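Local coordinates for protein glucoamylase (Thermoanaerobacterium thermosaccharolyticum, PDB 1LF6) that hydrolyses alpha-1,4-linked glucose units one after another from the non-reducing ends of glucan chains, releasing beta-D-glucose, at residues D30-A35 / D68-K73; A35-V40 / W51-N56; I59-Y64 / L321-G326; H158-G163 / R183-T188; G631-E636 / S648-N653. All blocks are in the same frame, centred on the assembly; numbering follows the deposited sequence.

Contact 1: D30-A35 / D68-K73; sequences DTWASA and DTADVK
Around W32 and K73, whose CA atoms come within 5.8 Å, the loop 30-33 and the chain 70-73 run with their end-to-end directions 101° apart, and no hydrogen bond joins them. K73 carries the contact. Its CG, anti to the backbone N (chi1 -173°), lies 3.3 Å from T31 O, and the methylenes pass beside that oxygen; the 2.9 Å between K73 CE and T31 O is unusually short and perhaps a limit of the model. Farther out, K73 NZ lies 4.3 Å from D30 OD1, too far for a salt bridge, while the other carboxylate oxygen of D30 is bonded to H158 NE2. An alanine in place of K73 would probably leave the T31 carbonyl without its aliphatic cover and D30 without the nearby positive charge. The broad indole of W32 spans from V72 O, which meets it at its edge, in plane, 3.8 Å from W32 CZ3, to the small A70, whose CB is 4.1 Å from the same CZ3. Around the contact, W32 packs against E61 of strand 58-63 and I323 of a loop, V72 packs on V62 of strand 58-63, and K73 shares backbone bonding with D156 of strand 150-157.

Contact 2: A35-V40 / W51-N56; sequences AQKQGV and WFTLAN
G39 pairs with L54, and V40 with T53, in an antiparallel beta hairpin made of strands 39-42 and 51-55, at one margin of the seven-stranded sheet in the N-terminal beta domain. G39 and L54 form a hydrogen-bonded pair: L54 N donates to G39 O at 2.8 Å. Just before the strand, Q38 N donates to L54 O at 2.7 Å, rising above the carbonyl plane by 43°. V40 and T53 form the non-hydrogen-bonded pair that follows, and there V40 CA approaches F52 O at 3.3 Å in a CA-H...O contact. Glycine suits position 39 because a CB would point to the face where L54 lies and come close to its CD1. On the other face the branched residues V40 and T53, both well suited to strands, touch through V40 CG1 and T53 CG2, 3.9 Å apart. T53 OG1 sits between the backbone N and the carbonyl carbon (chi1 62°) and bonds to S60 OG of the next strand. The long chain of K37, bent at chi2, slants across T53, its CD 4.0 Å from T53 CB, and delivers NZ to a salt bridge with E61 and a bond to S34 O. A55, being small, lets its CB lie 3.5 Å from Q36 O. Beyond the strand end, Q38 OE1 takes a bond from G57 N. A water bridges the two segments, donating to Q36 O at 3.2 Å and accepting from N56 N at 2.9 Å.

Contact 3: I59-Y64 / L321-G326; sequences ISEVYY and LSIPWG
The apolar part of this contact is carried by L321 and Y63, whose side chains slide past each other in opposite directions. L321 CD1 stands over one face of the Y63 ring, 3.8 Å from the centroid and 14° off the ring normal, a CH-pi contact that a slim methyl on a flat phenol makes well. The anti chi1 of L321 (-163°) sets its CG 3.8 Å from Y63 CE2. A methyl-to-carboxylate van der Waals contact brings I323 CD1 to within 3.8 Å of E61 OE2.

The polar part passes through water, since no direct hydrogen bond crosses. One water lies at the edge of the Y63 ring, in plane: it donates to E61 OE1 at 2.9 Å and to L321 O at 2.7 Å, and is also hydrogen-bonded to Y63 OH. A second water accepts from I323 N at 2.8 Å and can donate to E61 OE2. Glutamate suits this place because its two oxygens serve several partners: besides the waters and the lysine on OE1, OE2 takes the N-H of A33. Y63 OH bonds further to H338.

From I323 to G326 the chain makes a type II beta turn with P324, whose restricted phi suits it, at the second position. This is a domain interface: strand 58-63 of the beta domain backs the loop carrying W325, which probably binds substrate, as in relatives.

Contact 4: H158-G163 / R183-T188; sequences HIKNQG and RDNVYT
A tight hairpin loop, the type II' beta turn from R183 to V186 that links strands 176-183 and 186-192, packs here against the loop 158-163, with I159 and K160 meeting both ends of the turn. The turn is closed by backbone bonds in both directions between R183 and V186. I159 packs against it: CG2 is pressed to 3.4 Å from V186 CB, tighter than usual packing, and to 3.5 Å from R183 CB, so the branched isoleucine fills the angle between the two. K160 extends beyond CG (chi2 -158°) across the turn, passes V186 CG2 with its CE, and gives NZ to N185 OD1 at 2.7 Å, in the plane of that carbonyl. An alanine at K160 would probably leave N185 OD1 without this donor and the methyl CG2 of V186 less covered. D184 OD2 is 4.1 Å from K160 NZ, beyond a salt bridge, though opposite charges at this range probably attract. D184 OD2 also lies over one face of the R183 guanidinium, 3.6 Å from R183 NE, a long salt bridge in which no N-H points at the oxygen. R183 NH2 turns back to I159 O in a weak bond of 3.4 Å. Behind the loop, strand 70-80 gives D71, which takes K160 N on its OD2 and touches I159 and V186. A181 of strand 176-183 packs on I159, while Y187 shares backbone bonding with G251 of strand 243-251.

Contact 5: G631-E636 / S648-N653; sequences GGIISE and SASPLN
S650, whose CB packs 3.7 Å from S635 CB, has its OG gripped by two backbone groups of the beta domain, A35 O and K37 N; a small hydroxyl able both to give and to accept suits this buried spot. Two backbone bonds join the segments themselves. E636 N donates to A649 O at 2.8 Å, and L652 N donates to I634 O at 3.0 Å, both nearly along the C=O axis. Between them the peptide before P651 is cis, and P651 CB lies 3.5 Å from I633 CG2, closer than usual carbon contact. L652, with CG anti to the backbone N (chi1 -176°), lays its CD2 against E636, 3.5 Å from CA and 3.7 Å from CB. E636 extends beyond CG so that its carboxylate reaches several partners: OE1 bonds to Y337 OH, and OE2 accepts from a water at 2.7 Å that in turn takes A649 N. L652 occupies the N-cap position of helix 653-668. Two irregular stretches of the single long loop between helices 618-627 and 653-668, paired by backbone bonds, form here a connection of the (alpha/alpha) barrel beside the probable substrate site: the side chain of S648 is about 4 Å from that of W325.

Overall arrangement
Contacts 1, 2 and 3 share one seven-stranded sheet. Contact 2 is nested within the loop closed by contact 1 and shares A35 with it, while the centres of contacts 1 and 3 lie only about 4 Å apart. Contact 4 lies farther out, its centre about 11 Å from that of contact 1, which it meets through D71 O and H158 N. Contact 5 stands across the domain boundary, its centre about 10 Å from that of contact 2 and about 12 Å from that of contact 3, which holds W325, the probable substrate-binding residue, and which it joins through S322 OG and S650 N. It also approaches the probable catalytic centre: the side chain of E636 is about 9 Å from that of E438, the likely proton donor.

Contact 1: D30-A35 / D68-K73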
# COMPACT_ATOMS: atom_id res chain seq x y z
N ASP A 30 2.46 -21.97 5.39
CA ASP A 30 2.36 -20.70 6.17
C ASP A 30 1.55 -19.74 5.32
O ASP A 30 1.13 -20.05 4.17
CB ASP A 30 3.75 -20.26 6.50
CG ASP A 30 3.98 -19.30 7.61
OD1 ASP A 30 3.15 -18.97 8.47
OD2 ASP A 30 5.17 -18.86 7.73
N THR A 31 1.45 -18.53 5.77
CA THR A 31 0.60 -17.48 5.27
C THR A 31 1.28 -16.15 5.49
O THR A 31 2.11 -16.06 6.43
CB THR A 31 -0.77 -17.56 5.99
OG1 THR A 31 -1.80 -16.92 5.28
CG2 THR A 31 -0.74 -17.24 7.45
N TRP A 32 0.85 -15.10 4.85
CA TRP A 32 1.47 -13.79 5.16
C TRP A 32 0.78 -13.20 6.37
O TRP A 32 -0.23 -13.69 6.87
CB TRP A 32 1.40 -12.90 3.93
CG TRP A 32 2.27 -13.38 2.79
CD1 TRP A 32 1.78 -14.10 1.73
CD2 TRP A 32 3.68 -13.32 2.66
NE1 TRP A 32 2.83 -14.44 0.90
CE2 TRP A 32 4.00 -13.96 1.44
CE3 TRP A 32 4.70 -12.73 3.41
CZ2 TRP A 32 5.31 -14.06 0.99
CZ3 TRP A 32 5.99 -12.83 2.95
CH2 TRP A 32 6.28 -13.49 1.75
N ALA A 33 1.30 -12.06 6.81
CA ALA A 33 0.74 -11.33 7.94
C ALA A 33 -0.48 -10.48 7.57
O ALA A 33 -0.74 -10.21 6.39
CB ALA A 33 1.82 -10.43 8.56
N SER A 34 -1.22 -10.07 8.59
CA SER A 34 -2.40 -9.23 8.39
C SER A 34 -2.01 -8.00 7.58
O SER A 34 -0.95 -7.40 7.82
CB SER A 34 -2.96 -8.80 9.74
OG SER A 34 -3.99 -7.84 9.58
N ALA A 35 -2.86 -7.63 6.63
CA ALA A 35 -2.60 -6.47 5.78
C ALA A 35 -2.86 -5.13 6.46
O ALA A 35 -2.52 -4.08 5.92
CB ALA A 35 -3.43 -6.58 4.50
N ASP A 68 9.13 -4.87 -4.08
CA ASP A 68 8.18 -5.94 -4.38
C ASP A 68 8.78 -7.30 -4.03
O ASP A 68 8.27 -8.35 -4.44
CB ASP A 68 7.74 -5.91 -5.85
CG ASP A 68 8.81 -6.42 -6.80
OD1 ASP A 68 10.01 -6.35 -6.46
OD2 ASP A 68 8.44 -6.89 -7.90
N THR A 69 9.86 -7.28 -3.26
CA THR A 69 10.52 -8.51 -2.84
C THR A 69 10.47 -8.65 -1.31
O THR A 69 11.34 -8.15 -0.60
CB THR A 69 12.00 -8.55 -3.29
OG1 THR A 69 12.06 -8.27 -4.70
CG2 THR A 69 12.60 -9.94 -3.05
N ALA A 70 9.42 -9.31 -0.83
CA ALA A 70 9.26 -9.53 0.60
C ALA A 70 10.13 -10.73 0.95
O ALA A 70 10.17 -11.71 0.20
CB ALA A 70 7.80 -9.82 0.93
N ASP A 71 10.83 -10.65 2.07
CA ASP A 71 11.72 -11.72 2.49
C ASP A 71 11.40 -12.21 3.88
O ASP A 71 11.91 -13.25 4.31
CB ASP A 71 13.17 -11.22 2.47
CG ASP A 71 13.60 -10.76 1.10
OD1 ASP A 71 13.98 -9.57 0.97
OD2 ASP A 71 13.57 -11.57 0.16
N VAL A 72 10.56 -11.46 4.58
CA VAL A 72 10.21 -11.80 5.95
C VAL A 72 8.70 -11.78 6.17
O VAL A 72 7.99 -10.93 5.61
CB VAL A 72 10.86 -10.80 6.93
CG1 VAL A 72 10.50 -11.14 8.36
CG2 VAL A 72 12.37 -10.80 6.73
N LYS A 73 8.20 -12.71 6.97
CA LYS A 73 6.78 -12.75 7.26
C LYS A 73 6.53 -12.04 8.58
O LYS A 73 5.62 -11.22 8.70
CB LYS A 73 6.30 -14.21 7.33
CG LYS A 73 4.79 -14.39 7.46
CD LYS A 73 4.35 -14.52 8.90
CE LYS A 73 2.87 -14.87 9.00
NZ LYS A 73 2.45 -15.14 10.40

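Contact 2: A35-V40 / W51-N56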
# COMPACT_ATOMS: atom_id res chain seq x y z
N ALA A 35 -2.86 -7.63 6.63
CA ALA A 35 -2.60 -6.47 5.78
C ALA A 35 -2.86 -5.13 6.46
O ALA A 35 -2.52 -4.08 5.92
CB ALA A 35 -3.43 -6.58 4.50
N GLN A 36 -3.47 -5.16 7.64
CA GLN A 36 -3.73 -3.94 8.41
C GLN A 36 -2.40 -3.61 9.09
O GLN A 36 -1.93 -4.34 9.97
CB GLN A 36 -4.84 -4.17 9.44
CG GLN A 36 -4.85 -3.21 10.62
CD GLN A 36 -5.10 -1.75 10.25
OE1 GLN A 36 -5.03 -0.87 11.11
NE2 GLN A 36 -5.40 -1.48 8.97
N LYS A 37 -1.79 -2.50 8.67
CA LYS A 37 -0.50 -2.12 9.21
C LYS A 37 -0.51 -0.96 10.19
O LYS A 37 -1.21 0.03 9.99
CB LYS A 37 0.47 -1.80 8.06
CG LYS A 37 0.61 -2.91 7.03
CD LYS A 37 1.07 -4.21 7.67
CE LYS A 37 1.29 -5.28 6.61
NZ LYS A 37 1.65 -6.60 7.21
N GLN A 38 0.28 -1.10 11.25
CA GLN A 38 0.41 -0.06 12.27
C GLN A 38 1.41 0.96 11.76
O GLN A 38 1.44 2.11 12.22
CB GLN A 38 0.94 -0.66 13.57
CG GLN A 38 -0.09 -1.45 14.36
CD GLN A 38 0.54 -2.14 15.55
OE1 GLN A 38 1.38 -3.02 15.39
NE2 GLN A 38 0.14 -1.74 16.75
N GLY A 39 2.25 0.54 10.82
CA GLY A 39 3.24 1.44 10.26
C GLY A 39 4.04 0.82 9.14
O GLY A 39 4.06 -0.41 8.98
N VAL A 40 4.69 1.67 8.36
CA VAL A 40 5.53 1.24 7.26
C VAL A 40 6.71 2.20 7.21
O VAL A 40 6.57 3.36 7.58
CB VAL A 40 4.78 1.27 5.90
CG1 VAL A 40 3.56 0.36 5.97
CG2 VAL A 40 4.37 2.70 5.55
N TRP A 51 12.75 -2.17 3.34
CA TRP A 51 11.47 -1.61 3.74
C TRP A 51 10.89 -2.52 4.81
O TRP A 51 11.08 -3.73 4.76
CB TRP A 51 10.48 -1.60 2.58
CG TRP A 51 10.77 -0.66 1.46
CD1 TRP A 51 10.17 0.54 1.22
CD2 TRP A 51 11.68 -0.88 0.37
NE1 TRP A 51 10.63 1.08 0.04
CE2 TRP A 51 11.55 0.22 -0.50
CE3 TRP A 51 12.58 -1.91 0.05
CZ2 TRP A 51 12.30 0.33 -1.68
CZ3 TRP A 51 13.31 -1.80 -1.12
CH2 TRP A 51 13.17 -0.69 -1.98
N PHE A 52 10.17 -1.95 5.77
CA PHE A 52 9.54 -2.76 6.82
C PHE A 52 8.10 -2.33 7.04
O PHE A 52 7.71 -1.21 6.68
CB PHE A 52 10.31 -2.66 8.14
CG PHE A 52 10.27 -1.28 8.76
CD1 PHE A 52 11.22 -0.32 8.43
CD2 PHE A 52 9.27 -0.94 9.67
CE1 PHE A 52 11.18 0.95 8.98
CE2 PHE A 52 9.22 0.33 10.23
CZ PHE A 52 10.18 1.28 9.89
N THR A 53 7.31 -3.22 7.62
CA THR A 53 5.91 -2.94 7.94
C THR A 53 5.66 -3.48 9.34
O THR A 53 6.35 -4.41 9.77
CB THR A 53 4.93 -3.63 6.95
OG1 THR A 53 5.08 -5.06 7.02
CG2 THR A 53 5.20 -3.17 5.54
N LEU A 54 4.70 -2.90 10.04
CA LEU A 54 4.36 -3.32 11.39
C LEU A 54 2.89 -3.74 11.44
O LEU A 54 2.04 -3.13 10.80
CB LEU A 54 4.59 -2.17 12.39
CG LEU A 54 5.97 -1.51 12.40
CD1 LEU A 54 5.97 -0.34 13.38
CD2 LEU A 54 7.03 -2.53 12.79
N ALA A 55 2.60 -4.78 12.22
CA ALA A 55 1.24 -5.27 12.37
C ALA A 55 1.13 -6.09 13.65
O ALA A 55 2.05 -6.84 13.99
CB ALA A 55 0.86 -6.13 11.16
N ASN A 56 0.02 -5.92 14.36
CA ASN A 56 -0.22 -6.66 15.60
C ASN A 56 0.93 -6.56 16.60
O ASN A 56 1.28 -7.54 17.25
CB ASN A 56 -0.51 -8.12 15.26
CG ASN A 56 -1.79 -8.29 14.46
OD1 ASN A 56 -1.89 -9.17 13.60
ND2 ASN A 56 -2.77 -7.45 14.74
O HOH W 1 -1.96 -4.09 13.18

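Contact 3: I59-Y64 / L321-G326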
# COMPACT_ATOMS: atom_id res chain seq x y z
N ILE A 59 6.99 -6.53 13.87
CA ILE A 59 7.46 -6.35 12.51
C ILE A 59 6.82 -7.45 11.67
O ILE A 59 6.84 -8.62 12.04
CB ILE A 59 9.00 -6.51 12.46
CG1 ILE A 59 9.65 -5.27 13.08
CG2 ILE A 59 9.46 -6.75 11.03
CD1 ILE A 59 11.15 -5.41 13.33
N SER A 60 6.20 -7.06 10.56
CA SER A 60 5.58 -8.04 9.68
C SER A 60 6.49 -8.17 8.45
O SER A 60 7.69 -8.43 8.61
CB SER A 60 4.16 -7.59 9.28
OG SER A 60 4.11 -6.22 8.93
N GLU A 61 5.96 -7.99 7.25
CA GLU A 61 6.79 -8.12 6.05
C GLU A 61 7.95 -7.12 6.00
O GLU A 61 7.81 -5.96 6.39
CB GLU A 61 5.95 -7.94 4.78
CG GLU A 61 4.98 -9.06 4.47
CD GLU A 61 3.63 -8.88 5.13
OE1 GLU A 61 3.38 -7.81 5.70
OE2 GLU A 61 2.80 -9.82 5.07
N VAL A 62 9.09 -7.59 5.51
CA VAL A 62 10.28 -6.76 5.34
C VAL A 62 10.73 -7.01 3.91
O VAL A 62 10.81 -8.15 3.46
CB VAL A 62 11.42 -7.15 6.33
CG1 VAL A 62 12.59 -6.19 6.17
CG2 VAL A 62 10.91 -7.12 7.76
N TYR A 63 11.05 -5.93 3.21
CA TYR A 63 11.44 -6.02 1.80
C TYR A 63 12.89 -5.68 1.50
O TYR A 63 13.46 -4.76 2.10
CB TYR A 63 10.53 -5.11 0.98
CG TYR A 63 9.06 -5.45 1.10
CD1 TYR A 63 8.37 -6.07 0.06
CD2 TYR A 63 8.36 -5.17 2.28
CE1 TYR A 63 7.02 -6.40 0.18
CE2 TYR A 63 7.01 -5.50 2.41
CZ TYR A 63 6.35 -6.11 1.36
OH TYR A 63 5.01 -6.44 1.50
N TYR A 64 13.46 -6.40 0.54
CA TYR A 64 14.83 -6.22 0.08
C TYR A 64 15.09 -7.16 -1.10
O TYR A 64 14.67 -8.32 -1.08
CB TYR A 64 15.84 -6.52 1.20
CG TYR A 64 17.24 -6.85 0.69
CD1 TYR A 64 17.56 -8.15 0.30
CD2 TYR A 64 18.21 -5.86 0.54
CE1 TYR A 64 18.82 -8.46 -0.22
CE2 TYR A 64 19.47 -6.16 0.03
CZ TYR A 64 19.77 -7.46 -0.35
OH TYR A 64 21.01 -7.77 -0.86
N LEU A 321 1.95 -1.34 0.37
CA LEU A 321 3.01 -2.19 0.88
C LEU A 321 2.42 -3.23 1.84
O LEU A 321 2.85 -3.34 2.98
CB LEU A 321 4.08 -1.35 1.59
CG LEU A 321 5.43 -2.04 1.83
CD1 LEU A 321 6.05 -2.48 0.50
CD2 LEU A 321 6.37 -1.07 2.54
N SER A 322 1.43 -3.97 1.36
CA SER A 322 0.80 -5.01 2.17
C SER A 322 0.29 -6.12 1.27
O SER A 322 0.31 -6.01 0.05
CB SER A 322 -0.36 -4.43 2.99
OG SER A 322 -1.43 -4.00 2.17
N ILE A 323 -0.17 -7.20 1.90
CA ILE A 323 -0.71 -8.35 1.19
C ILE A 323 -2.10 -8.59 1.77
O ILE A 323 -2.27 -9.39 2.69
CB ILE A 323 0.17 -9.59 1.42
CG1 ILE A 323 1.59 -9.29 0.92
CG2 ILE A 323 -0.43 -10.79 0.71
CD1 ILE A 323 2.60 -10.35 1.27
N PRO A 324 -3.12 -7.90 1.24
CA PRO A 324 -4.51 -8.03 1.70
C PRO A 324 -4.95 -9.44 2.07
O PRO A 324 -4.69 -10.40 1.34
CB PRO A 324 -5.32 -7.43 0.55
CG PRO A 324 -4.41 -7.54 -0.63
CD PRO A 324 -3.08 -7.18 -0.04
N TRP A 325 -5.61 -9.54 3.22
CA TRP A 325 -6.10 -10.81 3.72
C TRP A 325 -4.99 -11.85 3.68
O TRP A 325 -5.23 -13.04 3.45
CB TRP A 325 -7.30 -11.26 2.87
CG TRP A 325 -8.39 -10.23 2.84
CD1 TRP A 325 -9.19 -9.86 3.88
CD2 TRP A 325 -8.75 -9.39 1.74
NE1 TRP A 325 -10.03 -8.85 3.50
CE2 TRP A 325 -9.79 -8.53 2.19
CE3 TRP A 325 -8.31 -9.27 0.41
CZ2 TRP A 325 -10.38 -7.57 1.36
CZ3 TRP A 325 -8.90 -8.32 -0.41
CH2 TRP A 325 -9.93 -7.48 0.07
N GLY A 326 -3.76 -11.39 3.93
CA GLY A 326 -2.60 -12.27 3.93
C GLY A 326 -2.76 -13.46 4.84
O GLY A 326 -2.23 -14.53 4.57
O HOH W 2 0.26 -7.98 4.54
O HOH W 3 3.75 -5.74 3.69

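Contact 4: H158-G163 / R183-T188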
# COMPACT_ATOMS: atom_id res chain seq x y z
N HIS A 158 10.72 -15.57 4.80
CA HIS A 158 9.98 -15.97 3.60
C HIS A 158 10.73 -15.32 2.46
O HIS A 158 10.18 -14.48 1.74
CB HIS A 158 8.55 -15.44 3.63
CG HIS A 158 7.62 -16.24 4.48
ND1 HIS A 158 6.25 -16.22 4.31
CD2 HIS A 158 7.86 -17.09 5.51
CE1 HIS A 158 5.69 -17.02 5.20
NE2 HIS A 158 6.64 -17.55 5.94
N ILE A 159 11.99 -15.70 2.30
CA ILE A 159 12.84 -15.13 1.27
C ILE A 159 12.28 -15.21 -0.14
O ILE A 159 11.77 -16.25 -0.57
CB ILE A 159 14.24 -15.76 1.34
CG1 ILE A 159 14.78 -15.63 2.76
CG2 ILE A 159 15.19 -15.07 0.35
CD1 ILE A 159 16.04 -16.41 3.02
N LYS A 160 12.38 -14.09 -0.84
CA LYS A 160 11.88 -13.97 -2.21
C LYS A 160 10.41 -14.35 -2.36
O LYS A 160 10.05 -15.16 -3.22
CB LYS A 160 12.75 -14.78 -3.17
CG LYS A 160 14.04 -14.08 -3.56
CD LYS A 160 14.58 -14.62 -4.87
CE LYS A 160 15.63 -13.70 -5.45
NZ LYS A 160 16.04 -14.13 -6.82
N ASN A 161 9.58 -13.75 -1.52
CA ASN A 161 8.13 -13.96 -1.56
C ASN A 161 7.57 -15.36 -1.36
O ASN A 161 6.51 -15.68 -1.90
CB ASN A 161 7.56 -13.39 -2.86
CG ASN A 161 7.90 -11.92 -3.05
OD1 ASN A 161 8.65 -11.56 -3.95
ND2 ASN A 161 7.36 -11.08 -2.19
N GLN A 162 8.26 -16.20 -0.60
CA GLN A 162 7.74 -17.55 -0.35
C GLN A 162 8.24 -18.09 0.98
O GLN A 162 9.42 -17.98 1.31
CB GLN A 162 8.10 -18.50 -1.50
CG GLN A 162 9.52 -19.02 -1.52
CD GLN A 162 9.70 -20.13 -2.53
OE1 GLN A 162 9.53 -19.92 -3.74
NE2 GLN A 162 10.06 -21.32 -2.05
N GLY A 163 7.33 -18.68 1.74
CA GLY A 163 7.68 -19.22 3.04
C GLY A 163 8.26 -20.61 3.00
O GLY A 163 8.94 -21.03 3.94
N ARG A 183 17.87 -18.09 0.14
CA ARG A 183 17.08 -18.65 -0.94
C ARG A 183 17.57 -17.89 -2.17
O ARG A 183 17.42 -16.67 -2.25
CB ARG A 183 15.59 -18.40 -0.74
CG ARG A 183 14.74 -19.25 -1.66
CD ARG A 183 13.44 -18.59 -2.05
NE ARG A 183 12.97 -19.13 -3.33
CZ ARG A 183 12.01 -18.59 -4.07
NH1 ARG A 183 11.67 -19.17 -5.22
NH2 ARG A 183 11.39 -17.49 -3.68
N ASP A 184 18.15 -18.62 -3.11
CA ASP A 184 18.69 -18.01 -4.31
C ASP A 184 19.79 -17.03 -3.92
O ASP A 184 20.67 -17.35 -3.11
CB ASP A 184 17.60 -17.29 -5.11
CG ASP A 184 16.66 -18.26 -5.80
OD1 ASP A 184 17.15 -19.26 -6.38
OD2 ASP A 184 15.43 -18.03 -5.79
N ASN A 185 19.74 -15.82 -4.48
CA ASN A 185 20.76 -14.81 -4.20
C ASN A 185 20.44 -13.91 -3.01
O ASN A 185 21.11 -12.89 -2.81
CB ASN A 185 20.96 -13.95 -5.44
CG ASN A 185 19.68 -13.30 -5.90
OD1 ASN A 185 18.70 -13.98 -6.22
ND2 ASN A 185 19.67 -11.97 -5.93
N VAL A 186 19.44 -14.26 -2.21
CA VAL A 186 19.08 -13.43 -1.07
C VAL A 186 19.40 -14.06 0.28
O VAL A 186 18.90 -15.13 0.61
CB VAL A 186 17.58 -13.05 -1.10
CG1 VAL A 186 17.24 -12.16 0.09
CG2 VAL A 186 17.25 -12.35 -2.41
N TYR A 187 20.22 -13.37 1.07
CA TYR A 187 20.61 -13.85 2.39
C TYR A 187 20.22 -12.86 3.48
O TYR A 187 20.26 -11.65 3.28
CB TYR A 187 22.13 -14.05 2.46
CG TYR A 187 22.69 -15.12 1.55
CD1 TYR A 187 23.14 -16.34 2.07
CD2 TYR A 187 22.79 -14.91 0.18
CE1 TYR A 187 23.69 -17.31 1.25
CE2 TYR A 187 23.34 -15.89 -0.66
CZ TYR A 187 23.79 -17.08 -0.12
OH TYR A 187 24.32 -18.04 -0.95
N THR A 188 19.85 -13.39 4.65
CA THR A 188 19.50 -12.56 5.79
C THR A 188 20.33 -13.02 6.98
O THR A 188 20.65 -14.20 7.13
CB THR A 188 18.01 -12.67 6.16
OG1 THR A 188 17.74 -13.96 6.72
CG2 THR A 188 17.14 -12.45 4.93

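Contact 5: G631-E636 / S648-N653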
# COMPACT_ATOMS: atom_id res chain seq x y z
N GLY A 631 -1.78 4.41 13.66
CA GLY A 631 -0.53 4.75 13.01
C GLY A 631 -0.67 5.78 11.90
O GLY A 631 0.30 6.09 11.20
N GLY A 632 -1.88 6.31 11.74
CA GLY A 632 -2.13 7.30 10.70
C GLY A 632 -2.24 6.66 9.33
O GLY A 632 -2.14 7.33 8.31
N ILE A 633 -2.46 5.35 9.31
CA ILE A 633 -2.58 4.61 8.06
C ILE A 633 -4.03 4.39 7.66
O ILE A 633 -4.86 3.97 8.48
CB ILE A 633 -1.81 3.27 8.16
CG1 ILE A 633 -0.30 3.57 8.15
CG2 ILE A 633 -2.22 2.32 7.03
CD1 ILE A 633 0.59 2.36 8.33
N ILE A 634 -4.33 4.72 6.41
CA ILE A 634 -5.68 4.59 5.87
C ILE A 634 -5.76 3.31 5.04
O ILE A 634 -4.94 3.08 4.15
CB ILE A 634 -6.05 5.79 4.97
CG1 ILE A 634 -5.89 7.11 5.75
CG2 ILE A 634 -7.49 5.64 4.47
CD1 ILE A 634 -6.12 8.36 4.90
N SER A 635 -6.75 2.49 5.34
CA SER A 635 -6.94 1.24 4.62
C SER A 635 -7.79 1.47 3.38
O SER A 635 -8.39 2.53 3.21
CB SER A 635 -7.62 0.20 5.52
OG SER A 635 -8.96 0.56 5.78
N GLU A 636 -7.83 0.47 2.52
CA GLU A 636 -8.63 0.51 1.31
C GLU A 636 -10.11 0.49 1.69
O GLU A 636 -10.93 1.18 1.08
CB GLU A 636 -8.29 -0.70 0.45
CG GLU A 636 -9.18 -0.90 -0.76
CD GLU A 636 -8.85 -2.19 -1.49
OE1 GLU A 636 -7.93 -2.18 -2.33
OE2 GLU A 636 -9.51 -3.21 -1.19
N SER A 648 -8.51 -5.41 4.51
CA SER A 648 -8.16 -5.00 3.16
C SER A 648 -6.77 -4.39 3.17
O SER A 648 -6.17 -4.18 4.23
CB SER A 648 -9.18 -3.99 2.65
OG SER A 648 -9.24 -2.88 3.53
N ALA A 649 -6.26 -4.09 1.98
CA ALA A 649 -4.94 -3.50 1.85
C ALA A 649 -4.82 -2.21 2.66
O ALA A 649 -5.78 -1.45 2.80
CB ALA A 649 -4.64 -3.22 0.37
N SER A 650 -3.63 -1.99 3.21
CA SER A 650 -3.31 -0.78 3.96
C SER A 650 -1.80 -0.77 4.17
O SER A 650 -1.19 -1.79 4.46
CB SER A 650 -4.02 -0.77 5.31
OG SER A 650 -3.27 -1.50 6.26
N PRO A 651 -1.17 0.40 3.99
CA PRO A 651 -1.82 1.65 3.56
C PRO A 651 -2.20 1.64 2.08
O PRO A 651 -1.44 1.13 1.26
CB PRO A 651 -0.76 2.71 3.88
CG PRO A 651 0.54 1.96 3.73
CD PRO A 651 0.22 0.63 4.40
N LEU A 652 -3.38 2.17 1.75
CA LEU A 652 -3.78 2.25 0.34
C LEU A 652 -3.23 3.60 -0.10
O LEU A 652 -3.77 4.65 0.24
CB LEU A 652 -5.30 2.22 0.17
CG LEU A 652 -5.79 2.22 -1.29
CD1 LEU A 652 -5.34 0.93 -1.97
CD2 LEU A 652 -7.30 2.34 -1.36
N ASN A 653 -2.13 3.56 -0.85
CA ASN A 653 -1.46 4.78 -1.30
C ASN A 653 -2.36 5.79 -2.01
O ASN A 653 -2.22 6.99 -1.79
CB ASN A 653 -0.26 4.41 -2.16
CG ASN A 653 0.82 3.68 -1.36
OD1 ASN A 653 0.90 3.83 -0.14
ND2 ASN A 653 1.64 2.89 -2.04
O HOH W 4 -7.78 -5.04 -0.19